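Local atomic coordinates of peroxisomal membrane protein PEX15 (Saccharomyces cerevisiae, PDB entry 5VXV), a protein that docks the AAA-ATPases PEX1 and PEX6 at the peroxisomal membrane, where their complex extracts the PEX5 receptor. Residues A[142-147]-A[188-193]. Numbering follows the deposited sequence. Where two conformers were deposited one is given.
Sequences DVVGLQ and LYLSKD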
loop_
_atom_site.group_PDB
_atom_site.type_symbol
_atom_site.label_atom_id
_atom_site.label_comp_id
_atom_site.label_asym_id
_atom_site.label_seq_id
_atom_site.Cartn_x
_atom_site.Cartn_y
_atom_site.Cartn_z
ATOM N N ASP A 142 -12.277 8.418 -6.582
ATOM C CA ASP A 142 -11.959 7.175 -7.290
ATOM C C ASP A 142 -12.564 6.032 -6.484
ATOM O O ASP A 142 -11.986 5.579 -5.493
ATOM C CB ASP A 142 -10.448 7.031 -7.444
ATOM C CG ASP A 142 -10.034 5.721 -8.094
ATOM O OD1 ASP A 142 -10.902 4.877 -8.392
ATOM O OD2 ASP A 142 -8.816 5.536 -8.294
ATOM N N VAL A 143 -13.738 5.565 -6.914
ATOM C CA VAL A 143 -14.504 4.598 -6.129
ATOM C C VAL A 143 -13.724 3.297 -5.971
ATOM O O VAL A 143 -13.609 2.750 -4.867
ATOM C CB VAL A 143 -15.881 4.367 -6.779
ATOM C CG1 VAL A 143 -16.555 3.111 -6.241
ATOM C CG2 VAL A 143 -16.775 5.577 -6.550
ATOM N N VAL A 144 -13.174 2.781 -7.072
ATOM C CA VAL A 144 -12.468 1.502 -7.018
ATOM C C VAL A 144 -11.182 1.636 -6.212
ATOM O O VAL A 144 -10.845 0.761 -5.402
ATOM C CB VAL A 144 -12.198 0.976 -8.439
ATOM C CG1 VAL A 144 -11.359 -0.301 -8.392
ATOM C CG2 VAL A 144 -13.511 0.713 -9.153
ATOM N N GLY A 145 -10.445 2.726 -6.414
ATOM C CA GLY A 145 -9.239 2.942 -5.633
ATOM C C GLY A 145 -9.525 3.088 -4.152
ATOM O O GLY A 145 -8.747 2.629 -3.310
ATOM N N LEU A 146 -10.647 3.730 -3.811
ATOM C CA LEU A 146 -10.994 3.916 -2.405
ATOM C C LEU A 146 -11.392 2.595 -1.757
ATOM O O LEU A 146 -10.978 2.308 -0.628
ATOM C CB LEU A 146 -12.114 4.949 -2.269
ATOM C CG LEU A 146 -12.586 5.249 -0.844
ATOM C CD1 LEU A 146 -11.422 5.621 0.065
ATOM C CD2 LEU A 146 -13.622 6.362 -0.860
ATOM N N GLN A 147 -12.178 1.768 -2.454
ATOM C CA GLN A 147 -12.454 0.427 -1.948
ATOM C C GLN A 147 -11.155 -0.317 -1.667
ATOM O O GLN A 147 -10.995 -0.932 -0.608
ATOM C CB GLN A 147 -13.308 -0.369 -2.940
ATOM C CG GLN A 147 -13.624 -1.783 -2.442
ATOM C CD GLN A 147 -14.302 -2.657 -3.478
ATOM O OE1 GLN A 147 -14.522 -2.245 -4.615
ATOM N NE2 GLN A 147 -14.627 -3.883 -3.085
ATOM N N LEU A 188 -21.424 6.159 -2.280
ATOM C CA LEU A 188 -20.685 5.940 -3.514
ATOM C C LEU A 188 -20.875 4.496 -3.953
ATOM O O LEU A 188 -20.843 3.580 -3.125
ATOM C CB LEU A 188 -19.200 6.244 -3.320
ATOM C CG LEU A 188 -18.881 7.680 -2.905
ATOM C CD1 LEU A 188 -17.449 7.777 -2.413
ATOM C CD2 LEU A 188 -19.119 8.636 -4.062
ATOM N N TYR A 189 -21.066 4.293 -5.254
ATOM C CA TYR A 189 -21.529 3.015 -5.772
ATOM C C TYR A 189 -20.532 2.420 -6.754
ATOM O O TYR A 189 -20.056 3.105 -7.666
ATOM C CB TYR A 189 -22.899 3.176 -6.430
ATOM C CG TYR A 189 -23.964 3.489 -5.413
ATOM C CD1 TYR A 189 -24.594 2.472 -4.712
ATOM C CD2 TYR A 189 -24.314 4.800 -5.125
ATOM C CE1 TYR A 189 -25.559 2.751 -3.768
ATOM C CE2 TYR A 189 -25.279 5.087 -4.182
ATOM C CZ TYR A 189 -25.896 4.059 -3.504
ATOM O OH TYR A 189 -26.859 4.338 -2.563
ATOM N N LEU A 190 -20.224 1.140 -6.547
ATOM C CA LEU A 190 -19.472 0.357 -7.517
ATOM C C LEU A 190 -20.372 -0.155 -8.630
ATOM O O LEU A 190 -19.919 -0.322 -9.768
ATOM C CB LEU A 190 -18.789 -0.810 -6.805
ATOM C CG LEU A 190 -17.674 -0.383 -5.850
ATOM C CD1 LEU A 190 -17.544 -1.339 -4.678
ATOM C CD2 LEU A 190 -16.361 -0.286 -6.609
ATOM N N SER A 191 -21.637 -0.405 -8.312
ATOM C CA SER A 191 -22.652 -0.794 -9.279
ATOM C C SER A 191 -24.001 -0.446 -8.668
ATOM O O SER A 191 -24.084 -0.012 -7.517
ATOM C CB SER A 191 -22.555 -2.282 -9.630
ATOM O OG SER A 191 -22.654 -3.087 -8.466
ATOM N N LYS A 192 -25.062 -0.633 -9.449
ATOM C CA LYS A 192 -26.393 -0.311 -8.955
ATOM C C LYS A 192 -26.672 -1.070 -7.663
ATOM O O LYS A 192 -26.529 -2.294 -7.600
ATOM C CB LYS A 192 -27.457 -0.642 -10.000
ATOM C CG LYS A 192 -28.853 -0.184 -9.595
ATOM C CD LYS A 192 -29.883 -0.443 -10.680
ATOM C CE LYS A 192 -31.274 -0.026 -10.225
ATOM N N ASP A 193 -27.059 -0.329 -6.626
ATOM C CA ASP A 193 -27.435 -0.894 -5.332
ATOM C C ASP A 193 -26.280 -1.611 -4.638
ATOM O O ASP A 193 -26.510 -2.405 -3.721
ATOM C CB ASP A 193 -28.632 -1.846 -5.474
ATOM C CG ASP A 193 -29.874 -1.144 -5.979
ATOM O OD1 ASP A 193 -29.997 0.078 -5.748
ATOM O OD2 ASP A 193 -30.732 -1.807 -6.606
#
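Val143 and Leu190 meet where the start of helix 143-161 packs on the loop after helix 181-187. Their side chains cross obliquely. Val143 CG1 is anti to its backbone N (chi1 164°) and lies 3.4 Å from Leu190 CD2. This tight approach is doubtful in detail, because Val143 was deposited in two conformers. Val143 CG2 lies 4.1 Å from Leu188 CB. Val144 CG2 touches Leu190 CD2 at 3.9 Å, with the two side chains nearly perpendicular. Leu146 CD2 reaches Leu188 CD1 more loosely, at 4.4 Å.

Gln147 brings an amide to this apolar surface. Its extended side chain crosses Leu190 at about a right angle, and OE1 lies 3.2 Å from Leu190 CD1. OE1 also lies close to Leu190 CD2. The amide's NE2 is hydrogen-bonded to Glu151.

Asp142 is the N-cap of the helix. Its OD1 accepts from Gly145 N at 3.0 Å, from above the carboxylate plane.

Ile196 of helix 196-217 touches Val143 and Leu188, and Ala199 touches Gln147 and Leu190, so the contact joins three parts of the mainly helical, probably cytoplasmic domain near its surface. With no polar bond between the two segments, their association rests mainly on the fit of apolar groups.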